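Halogenase (Chondromyces crocatus, PDB 3E1T) is an FAD-dependent halogenase that probably installs the chlorine of chondrochloren during biosynthesis of this myxobacterial natural product. Local coordinates at residues A[5-11]-A[159-165]; A[133-137]-A[172-176]. Residues are numbered along the deposited sequence.

Contact 1: residues A[5-11]-A[159-165]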
ATOM      1  N   PRO A   5      34.270  -8.617   6.486  1.00 48.18           N
ATOM      2  CA  PRO A   5      32.854  -8.284   6.333  1.00 47.91           C
ATOM      3  C   PRO A   5      32.693  -6.886   5.754  1.00 47.56           C
ATOM      4  O   PRO A   5      33.278  -5.926   6.269  1.00 47.33           O
ATOM      5  CB  PRO A   5      32.321  -8.355   7.766  1.00 48.20           C
ATOM      6  CG  PRO A   5      33.549  -8.196   8.673  1.00 47.84           C
ATOM      7  CD  PRO A   5      34.787  -8.203   7.801  1.00 48.64           C
ATOM      8  N   GLU A   6      31.911  -6.795   4.680  1.00 47.24           N
ATOM      9  CA  GLU A   6      31.834  -5.602   3.833  1.00 46.63           C
ATOM     10  C   GLU A   6      31.201  -4.411   4.547  1.00 46.07           C
ATOM     11  O   GLU A   6      30.322  -4.591   5.394  1.00 46.16           O
ATOM     12  CB  GLU A   6      31.054  -5.937   2.561  1.00 46.73           C
ATOM     13  CG  GLU A   6      31.479  -7.246   1.893  1.00 47.05           C
ATOM     14  CD  GLU A   6      30.723  -7.541   0.596  1.00 46.81           C
ATOM     15  OE1 GLU A   6      30.282  -8.696   0.410  1.00 48.47           O
ATOM     16  OE2 GLU A   6      30.578  -6.630  -0.243  1.00 46.23           O
ATOM     17  N   VAL A   7      31.658  -3.205   4.210  1.00 45.18           N
ATOM     18  CA  VAL A   7      31.141  -1.967   4.809  1.00 44.48           C
ATOM     19  C   VAL A   7      30.454  -1.074   3.764  1.00 43.55           C
ATOM     20  O   VAL A   7      30.994  -0.841   2.676  1.00 43.61           O
ATOM     21  CB  VAL A   7      32.245  -1.186   5.588  1.00 44.74           C
ATOM     22  CG1 VAL A   7      33.425  -0.814   4.670  1.00 45.33           C
ATOM     23  CG2 VAL A   7      31.667   0.051   6.284  1.00 45.17           C
ATOM     24  N   PHE A   8      29.252  -0.597   4.096  1.00 42.01           N
ATOM     25  CA  PHE A   8      28.457   0.223   3.177  1.00 40.15           C
ATOM     26  C   PHE A   8      27.970   1.502   3.863  1.00 39.27           C
ATOM     27  O   PHE A   8      28.164   1.678   5.062  1.00 39.06           O
ATOM     28  CB  PHE A   8      27.279  -0.594   2.643  1.00 40.01           C
ATOM     29  CG  PHE A   8      27.683  -1.773   1.794  1.00 39.50           C
ATOM     30  CD1 PHE A   8      27.841  -1.632   0.420  1.00 38.73           C
ATOM     31  CD2 PHE A   8      27.898  -3.024   2.365  1.00 39.04           C
ATOM     32  CE1 PHE A   8      28.202  -2.713  -0.373  1.00 39.30           C
ATOM     33  CE2 PHE A   8      28.264  -4.115   1.586  1.00 38.38           C
ATOM     34  CZ  PHE A   8      28.420  -3.966   0.215  1.00 39.51           C
ATOM     35  N   ASP A   9      27.373   2.420   3.113  1.00 38.03           N
ATOM     36  CA  ASP A   9      26.702   3.541   3.762  1.00 37.31           C
ATOM     37  C   ASP A   9      25.304   3.076   4.213  1.00 36.23           C
ATOM     38  O   ASP A   9      24.816   3.497   5.256  1.00 36.09           O
ATOM     39  CB  ASP A   9      26.622   4.775   2.851  1.00 37.31           C
ATOM     40  CG  ASP A   9      28.001   5.319   2.451  1.00 38.57           C
ATOM     41  OD1 ASP A   9      28.299   5.301   1.236  1.00 39.59           O
ATOM     42  OD2 ASP A   9      28.767   5.779   3.332  1.00 37.84           O
ATOM     43  N   LEU A  10      24.701   2.166   3.440  1.00 35.43           N
ATOM     44  CA  LEU A  10      23.312   1.734   3.655  1.00 34.38           C
ATOM     45  C   LEU A  10      23.113   0.302   3.211  1.00 33.77           C
ATOM     46  O   LEU A  10      23.551  -0.075   2.128  1.00 33.48           O
ATOM     47  CB  LEU A  10      22.351   2.637   2.859  1.00 34.63           C
ATOM     48  CG  LEU A  10      20.866   2.269   2.695  1.00 34.67           C
ATOM     49  CD1 LEU A  10      20.154   2.308   4.051  1.00 33.24           C
ATOM     50  CD2 LEU A  10      20.182   3.221   1.704  1.00 34.22           C
ATOM     51  N   ILE A  11      22.437  -0.485   4.045  1.00 33.16           N
ATOM     52  CA  ILE A  11      21.949  -1.799   3.632  1.00 32.95           C
ATOM     53  C   ILE A  11      20.425  -1.788   3.618  1.00 33.03           C
ATOM     54  O   ILE A  11      19.790  -1.486   4.636  1.00 32.96           O
ATOM     55  CB  ILE A  11      22.436  -2.932   4.556  1.00 32.92           C
ATOM     56  CG1 ILE A  11      23.973  -3.012   4.530  1.00 33.12           C
ATOM     57  CG2 ILE A  11      21.816  -4.271   4.121  1.00 32.58           C
ATOM     58  CD1 ILE A  11      24.595  -3.644   5.766  1.00 33.35           C
ATOM     59  N   ALA A 159      27.342  -8.164   6.904  1.00 48.12           N
ATOM     60  CA  ALA A 159      27.698  -6.891   6.285  1.00 46.94           C
ATOM     61  C   ALA A 159      27.350  -5.743   7.228  1.00 46.09           C
ATOM     62  O   ALA A 159      26.448  -5.868   8.047  1.00 45.62           O
ATOM     63  CB  ALA A 159      26.987  -6.727   4.942  1.00 46.87           C
ATOM     64  N   HIS A 160      28.069  -4.630   7.110  1.00 45.36           N
ATOM     65  CA  HIS A 160      27.916  -3.511   8.041  1.00 44.75           C
ATOM     66  C   HIS A 160      27.668  -2.206   7.302  1.00 43.33           C
ATOM     67  O   HIS A 160      28.089  -2.057   6.163  1.00 43.27           O
ATOM     68  CB  HIS A 160      29.151  -3.369   8.943  1.00 45.38           C
ATOM     69  CG  HIS A 160      29.598  -4.653   9.573  1.00 47.91           C
ATOM     70  ND1 HIS A 160      30.927  -5.003   9.684  1.00 49.85           N
ATOM     71  CD2 HIS A 160      28.894  -5.676  10.119  1.00 49.70           C
ATOM     72  CE1 HIS A 160      31.022  -6.183  10.271  1.00 50.43           C
ATOM     73  NE2 HIS A 160      29.803  -6.615  10.540  1.00 50.90           N
ATOM     74  N   ALA A 161      26.984  -1.266   7.958  1.00 42.06           N
ATOM     75  CA  ALA A 161      26.665   0.029   7.365  1.00 40.57           C
ATOM     76  C   ALA A 161      26.257   1.013   8.438  1.00 39.94           C
ATOM     77  O   ALA A 161      25.931   0.616   9.554  1.00 40.23           O
ATOM     78  CB  ALA A 161      25.547  -0.113   6.330  1.00 40.75           C
ATOM     79  N   ARG A 162      26.272   2.298   8.103  1.00 38.59           N
ATOM     80  CA  ARG A 162      25.791   3.325   9.023  1.00 37.88           C
ATOM     81  C   ARG A 162      24.251   3.273   9.206  1.00 36.82           C
ATOM     82  O   ARG A 162      23.734   3.614  10.277  1.00 37.35           O
ATOM     83  CB  ARG A 162      26.249   4.715   8.560  1.00 37.88           C
ATOM     84  CG  ARG A 162      25.993   5.824   9.584  1.00 38.57           C
ATOM     85  CD  ARG A 162      26.369   7.199   9.062  1.00 38.65           C
ATOM     86  NE  ARG A 162      25.696   8.264   9.809  1.00 39.82           N
ATOM     87  CZ  ARG A 162      25.879   9.570   9.613  1.00 41.53           C
ATOM     88  NH1 ARG A 162      26.736  10.010   8.699  1.00 42.13           N
ATOM     89  NH2 ARG A 162      25.202  10.450  10.343  1.00 42.28           N
ATOM     90  N   PHE A 163      23.540   2.843   8.163  1.00 35.30           N
ATOM     91  CA  PHE A 163      22.076   2.779   8.171  1.00 33.79           C
ATOM     92  C   PHE A 163      21.584   1.450   7.644  1.00 32.93           C
ATOM     93  O   PHE A 163      22.072   0.971   6.628  1.00 32.89           O
ATOM     94  CB  PHE A 163      21.478   3.879   7.307  1.00 33.13           C
ATOM     95  CG  PHE A 163      21.844   5.257   7.735  1.00 32.78           C
ATOM     96  CD1 PHE A 163      21.245   5.838   8.836  1.00 31.81           C
ATOM     97  CD2 PHE A 163      22.779   5.987   7.013  1.00 31.81           C
ATOM     98  CE1 PHE A 163      21.583   7.133   9.223  1.00 33.21           C
ATOM     99  CE2 PHE A 163      23.115   7.278   7.389  1.00 33.50           C
ATOM    100  CZ  PHE A 163      22.517   7.853   8.496  1.00 32.49           C
ATOM    101  N   ILE A 164      20.617   0.863   8.345  1.00 32.25           N
ATOM    102  CA  ILE A 164      19.963  -0.377   7.920  1.00 31.58           C
ATOM    103  C   ILE A 164      18.472  -0.065   7.767  1.00 31.10           C
ATOM    104  O   ILE A 164      17.877   0.506   8.678  1.00 30.60           O
ATOM    105  CB  ILE A 164      20.118  -1.521   8.965  1.00 31.98           C
ATOM    106  CG1 ILE A 164      21.562  -1.627   9.490  1.00 33.35           C
ATOM    107  CG2 ILE A 164      19.618  -2.869   8.390  1.00 31.93           C
ATOM    108  CD1 ILE A 164      22.587  -2.064   8.465  1.00 34.73           C
ATOM    109  N   VAL A 165      17.887  -0.408   6.620  1.00 30.19           N
ATOM    110  CA  VAL A 165      16.453  -0.174   6.396  1.00 29.08           C
ATOM    111  C   VAL A 165      15.692  -1.450   6.027  1.00 28.68           C
ATOM    112  O   VAL A 165      16.071  -2.151   5.096  1.00 28.49           O
ATOM    113  CB  VAL A 165      16.195   0.910   5.329  1.00 29.41           C
ATOM    114  CG1 VAL A 165      14.684   1.056   5.074  1.00 28.18           C
ATOM    115  CG2 VAL A 165      16.803   2.265   5.771  1.00 27.56           C
TER
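Ile-11 reaches back along the neighbouring strand, its CD1 4.0 Å from CB of Ala-159, 3.7 Å from CB of Ala-161 and 3.7 Å from CD1 of Ile-164. The two segments run parallel and each turns a corner, at Asp-9 and at Arg-162. Before the corner, His-160 N donates to Glu-6 O (2.8 Å) and Phe-8 N to His-160 O (2.8 Å). Here strand 6-8 is an edge of a four-stranded mixed sheet, beside strand 156-161. Past the corner, 10-13 is the central strand of the five-stranded parallel sheet of the Rossmann-type FAD-binding domain, beside 163-166. The pairing resumes with Phe-163 N to Asp-9 O (3.2 Å), Ile-11 N to Phe-163 O (3.0 Å) and Val-165 N to Ile-11 O (3.0 Å). On the sheet face away from Ile-11, Leu-10 CD1 packs on Phe-163 CB (3.9 Å). Helices 17-27 and 315-333 cover that face. At the corner the CA-to-CB bond of Asp-9 points away from residues 159-165, and its carboxylate forms a salt bridge with Arg-32.

Contact 2: residues A[133-137]-A[172-176]. With FAD (flavin-adenine dinucleotide), chain C.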
ATOM      1  N   GLU A 133      18.811 -13.892   1.702  1.00 43.79           N
ATOM      2  CA  GLU A 133      17.825 -13.678   2.767  1.00 43.09           C
ATOM      3  C   GLU A 133      18.445 -13.140   4.058  1.00 42.23           C
ATOM      4  O   GLU A 133      19.264 -13.809   4.684  1.00 41.52           O
ATOM      5  CB  GLU A 133      17.050 -14.969   3.053  1.00 43.16           C
ATOM      6  CG  GLU A 133      16.034 -14.846   4.181  1.00 43.70           C
ATOM      7  CD  GLU A 133      15.203 -16.103   4.401  1.00 44.58           C
ATOM      8  OE1 GLU A 133      15.626 -17.207   3.986  1.00 45.58           O
ATOM      9  OE2 GLU A 133      14.121 -15.982   5.013  1.00 46.14           O
ATOM     10  N   VAL A 134      18.033 -11.934   4.455  1.00 41.19           N
ATOM     11  CA  VAL A 134      18.439 -11.354   5.741  1.00 39.91           C
ATOM     12  C   VAL A 134      17.771 -12.106   6.893  1.00 39.60           C
ATOM     13  O   VAL A 134      16.577 -12.413   6.849  1.00 39.44           O
ATOM     14  CB  VAL A 134      18.151  -9.838   5.817  1.00 39.92           C
ATOM     15  CG1 VAL A 134      18.471  -9.275   7.207  1.00 39.24           C
ATOM     16  CG2 VAL A 134      18.962  -9.102   4.773  1.00 39.32           C
ATOM     17  N   ILE A 135      18.574 -12.422   7.907  1.00 39.03           N
ATOM     18  CA  ILE A 135      18.174 -13.271   9.018  1.00 38.33           C
ATOM     19  C   ILE A 135      18.000 -12.432  10.276  1.00 37.56           C
ATOM     20  O   ILE A 135      17.067 -12.635  11.061  1.00 36.97           O
ATOM     21  CB  ILE A 135      19.245 -14.383   9.272  1.00 38.83           C
ATOM     22  CG1 ILE A 135      19.526 -15.178   7.989  1.00 39.66           C
ATOM     23  CG2 ILE A 135      18.816 -15.330  10.389  1.00 39.91           C
ATOM     24  CD1 ILE A 135      18.318 -15.952   7.458  1.00 40.79           C
ATOM     25  N   ASP A 136      18.914 -11.487  10.463  1.00 36.83           N
ATOM     26  CA  ASP A 136      18.927 -10.647  11.650  1.00 36.26           C
ATOM     27  C   ASP A 136      19.557  -9.328  11.304  1.00 35.32           C
ATOM     28  O   ASP A 136      20.442  -9.272  10.453  1.00 35.63           O
ATOM     29  CB  ASP A 136      19.769 -11.301  12.760  1.00 36.75           C
ATOM     30  CG  ASP A 136      19.263 -12.669  13.153  1.00 38.37           C
ATOM     31  OD1 ASP A 136      18.229 -12.739  13.853  1.00 40.94           O
ATOM     32  OD2 ASP A 136      19.906 -13.671  12.768  1.00 38.96           O
ATOM     33  N   VAL A 137      19.102  -8.272  11.970  1.00 34.29           N
ATOM     34  CA  VAL A 137      19.817  -7.000  12.019  1.00 33.60           C
ATOM     35  C   VAL A 137      20.697  -7.004  13.282  1.00 33.45           C
ATOM     36  O   VAL A 137      20.240  -7.394  14.352  1.00 33.02           O
ATOM     37  CB  VAL A 137      18.849  -5.785  12.055  1.00 33.46           C
ATOM     38  CG1 VAL A 137      19.619  -4.478  12.199  1.00 32.19           C
ATOM     39  CG2 VAL A 137      17.967  -5.741  10.789  1.00 32.98           C
ATOM     40  N   THR A 172       8.098  -9.211   6.960  1.00 32.03           N
ATOM     41  CA  THR A 172       9.365  -8.845   7.597  1.00 32.21           C
ATOM     42  C   THR A 172       9.622  -9.672   8.851  1.00 33.13           C
ATOM     43  O   THR A 172       8.704  -9.930   9.652  1.00 32.37           O
ATOM     44  CB  THR A 172       9.437  -7.349   7.973  1.00 32.81           C
ATOM     45  OG1 THR A 172      10.564  -7.141   8.835  1.00 31.53           O
ATOM     46  CG2 THR A 172       8.167  -6.889   8.707  1.00 31.77           C
ATOM     47  N   ARG A 173      10.871 -10.102   9.006  1.00 33.91           N
ATOM     48  CA  ARG A 173      11.280 -10.846  10.192  1.00 34.88           C
ATOM     49  C   ARG A 173      12.144  -9.992  11.126  1.00 34.16           C
ATOM     50  O   ARG A 173      12.622 -10.482  12.146  1.00 34.74           O
ATOM     51  CB  ARG A 173      11.967 -12.182   9.805  1.00 34.98           C
ATOM     52  CG  ARG A 173      13.269 -12.059   8.984  1.00 37.08           C
ATOM     53  CD  ARG A 173      13.636 -13.380   8.261  1.00 37.46           C
ATOM     54  NE  ARG A 173      14.173 -14.405   9.158  1.00 42.64           N
ATOM     55  CZ  ARG A 173      14.279 -15.699   8.851  1.00 43.89           C
ATOM     56  NH1 ARG A 173      13.882 -16.152   7.666  1.00 45.16           N
ATOM     57  NH2 ARG A 173      14.776 -16.546   9.740  1.00 44.02           N
ATOM     58  N   VAL A 174      12.317  -8.712  10.792  1.00 33.32           N
ATOM     59  CA  VAL A 174      13.214  -7.834  11.556  1.00 32.76           C
ATOM     60  C   VAL A 174      12.577  -6.555  12.098  1.00 32.59           C
ATOM     61  O   VAL A 174      13.203  -5.828  12.880  1.00 32.57           O
ATOM     62  CB  VAL A 174      14.514  -7.459  10.738  1.00 32.92           C
ATOM     63  CG1 VAL A 174      15.296  -8.720  10.330  1.00 32.94           C
ATOM     64  CG2 VAL A 174      14.186  -6.599   9.514  1.00 32.38           C
ATOM     65  N   SER A 175      11.329  -6.279  11.724  1.00 32.35           N
ATOM     66  CA  SER A 175      10.706  -5.002  12.120  1.00 31.79           C
ATOM     67  C   SER A 175      10.556  -4.828  13.621  1.00 32.37           C
ATOM     68  O   SER A 175      10.536  -3.698  14.105  1.00 32.62           O
ATOM     69  CB  SER A 175       9.354  -4.789  11.430  1.00 31.22           C
ATOM     70  OG  SER A 175       8.386  -5.687  11.939  1.00 27.29           O
ATOM     71  N   GLN A 176      10.468  -5.933  14.365  1.00 33.09           N
ATOM     72  CA  GLN A 176      10.314  -5.855  15.825  1.00 34.30           C
ATOM     73  C   GLN A 176      11.520  -5.220  16.536  1.00 34.28           C
ATOM     74  O   GLN A 176      11.430  -4.809  17.694  1.00 34.59           O
ATOM     75  CB  GLN A 176       9.983  -7.225  16.430  1.00 35.11           C
ATOM     76  CG  GLN A 176      11.164  -8.175  16.512  1.00 37.85           C
ATOM     77  CD  GLN A 176      11.532  -8.773  15.171  1.00 41.24           C
ATOM     78  OE1 GLN A 176      10.786  -8.651  14.192  1.00 41.34           O
ATOM     79  NE2 GLN A 176      12.692  -9.436  15.117  1.00 42.92           N
TER
HETATM   80  PA  FAD C 600       7.041  -5.845  -0.991  1.00 27.39           P
HETATM   81  O1A FAD C 600       6.463  -5.488  -2.336  1.00 28.07           O
HETATM   82  O2A FAD C 600       6.305  -6.906  -0.248  1.00 26.90           O
HETATM   83  O5B FAD C 600       8.555  -6.348  -1.242  1.00 26.81           O
HETATM   84  C5B FAD C 600       9.404  -6.706  -0.163  1.00 28.95           C
HETATM   85  C4B FAD C 600      10.551  -7.576  -0.686  1.00 31.44           C
HETATM   86  O4B FAD C 600      11.354  -8.047   0.377  1.00 31.30           O
HETATM   87  C3B FAD C 600      10.021  -8.809  -1.409  1.00 33.36           C
HETATM   88  O3B FAD C 600      10.588  -8.830  -2.700  1.00 36.68           O
HETATM   89  C2B FAD C 600      10.518  -9.989  -0.599  1.00 33.90           C
HETATM   90  O2B FAD C 600      10.942 -11.017  -1.450  1.00 31.82           O
HETATM   91  C1B FAD C 600      11.686  -9.397   0.167  1.00 33.58           C
HETATM   92  N9A FAD C 600      11.971 -10.017   1.473  1.00 35.59           N
HETATM   93  C8A FAD C 600      11.095 -10.498   2.414  1.00 35.61           C
HETATM   94  N7A FAD C 600      11.820 -10.951   3.463  1.00 36.82           N
HETATM   95  C5A FAD C 600      13.137 -10.755   3.215  1.00 36.30           C
HETATM   96  C6A FAD C 600      14.311 -11.035   3.931  1.00 35.67           C
HETATM   97  N6A FAD C 600      14.285 -11.735   5.072  1.00 35.08           N
HETATM   98  N1A FAD C 600      15.524 -10.697   3.378  1.00 34.72           N
HETATM   99  C2A FAD C 600      15.605 -10.127   2.134  1.00 35.06           C
HETATM  100  N3A FAD C 600      14.445  -9.868   1.435  1.00 35.80           N
HETATM  101  C4A FAD C 600      13.238 -10.168   1.966  1.00 35.76           C
HETATM  102  N1  FAD C 600      -0.903  -1.579  -3.553  1.00 26.79           N
HETATM  103  C2  FAD C 600      -1.083  -0.781  -4.649  1.00 27.58           C
HETATM  104  O2  FAD C 600      -0.320   0.170  -4.803  1.00 27.48           O
HETATM  105  N3  FAD C 600      -2.115  -1.054  -5.530  1.00 27.48           N
HETATM  106  C4  FAD C 600      -2.961  -2.138  -5.322  1.00 28.11           C
HETATM  107  O4  FAD C 600      -3.867  -2.397  -6.117  1.00 28.29           O
HETATM  108  C4X FAD C 600      -2.784  -2.938  -4.201  1.00 28.01           C
HETATM  109  N5  FAD C 600      -3.604  -4.024  -3.959  1.00 27.79           N
HETATM  110  C5X FAD C 600      -3.398  -4.809  -2.840  1.00 27.53           C
HETATM  111  C6  FAD C 600      -4.227  -5.905  -2.579  1.00 27.51           C
HETATM  112  C7  FAD C 600      -4.011  -6.695  -1.439  1.00 27.65           C
HETATM  113  C7M FAD C 600      -5.038  -7.724  -1.059  1.00 25.87           C
HETATM  114  C8  FAD C 600      -2.969  -6.387  -0.555  1.00 27.39           C
HETATM  115  C8M FAD C 600      -2.828  -7.080   0.781  1.00 27.78           C
HETATM  116  C9  FAD C 600      -2.142  -5.303  -0.828  1.00 27.85           C
HETATM  117  C9A FAD C 600      -2.350  -4.508  -1.962  1.00 27.85           C
HETATM  118  N10 FAD C 600      -1.509  -3.440  -2.210  1.00 27.92           N
HETATM  119  C10 FAD C 600      -1.729  -2.650  -3.318  1.00 27.86           C
HETATM  120  C1' FAD C 600      -0.304  -3.178  -1.323  1.00 28.31           C
HETATM  121  C2' FAD C 600       1.034  -3.610  -1.936  1.00 29.21           C
HETATM  122  O2' FAD C 600       1.017  -5.016  -2.068  1.00 28.68           O
HETATM  123  C3' FAD C 600       2.210  -3.208  -1.032  1.00 27.50           C
HETATM  124  O3' FAD C 600       1.951  -1.979  -0.388  1.00 28.41           O
HETATM  125  C4' FAD C 600       3.545  -3.025  -1.752  1.00 28.28           C
HETATM  126  O4' FAD C 600       3.925  -4.242  -2.355  1.00 27.62           O
HETATM  127  C5' FAD C 600       4.611  -2.605  -0.740  1.00 26.01           C
HETATM  128  O5' FAD C 600       5.884  -2.749  -1.309  1.00 27.86           O
HETATM  129  P   FAD C 600       7.176  -3.039  -0.400  1.00 25.76           P
HETATM  130  O1P FAD C 600       8.413  -2.632  -1.172  1.00 26.39           O
HETATM  131  O2P FAD C 600       7.099  -2.278   0.885  1.00 22.01           O
HETATM  132  O3P FAD C 600       7.094  -4.580  -0.028  1.00 23.76           O
HETATM  133  O   HOH W   1      14.451 -14.487  11.704  1.00 64.93           O
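The side chain of Arg-173 leaves its loop in a p rotamer at chi1 and bends again at chi3 (m). This carries its guanidinium along strand 133-137. There Arg-173 NH1 forms a salt bridge with Glu-133 OE2 (2.7 Å). Glu-133 is extended, with chi1 and chi2 both t. CD1 of Ile-135, m at chi1 and chi2, lies over one guanidinium face, 4.3 Å from Arg-173 NH2. A water accepts from Arg-173 NE (2.6 Å) and donates to Ile-135 O (3.3 Å). Val-174 points at the strand and packs its CB on Val-137 CG2 (3.9 Å). The loop holds its own shape: Thr-172 OG1 accepts from Val-174 N (3.1 Å) in an ST turn, and Gln-176 NE2 donates to Arg-173 O (3.2 Å). Val-134 N donates to FAD N1A (3.0 Å) and Val-134 O accepts from FAD N6A (3.0 Å). With Arg-173 CD 3.6 Å from FAD N6A, strand and loop line part of the adenine end of the FAD pocket, as in many Rossmann-type flavoproteins.

The modelled chain begins with strands 6-8 and 10-13, the first half of contact 1. It then passes helix 17-27, strand 33-36 and the segments up to strand 127-129 before strand 133-140 opens contact 2. Strands 143-150 and 156-161 follow, and residues 159-165 close contact 1 across 147 intervening residues. The loop at 172-176 then closes contact 2. The two closures therefore cross. Both segments of contact 1 pass from the four-stranded sheet into the parallel sheet, so it spans the two. Contact 2 ties the other outer strand of the four-stranded sheet, 133-140, to the loop after strand 163-166. They meet where Ile-164 CG2 packs on Val-137 CG2 (4.1 Å).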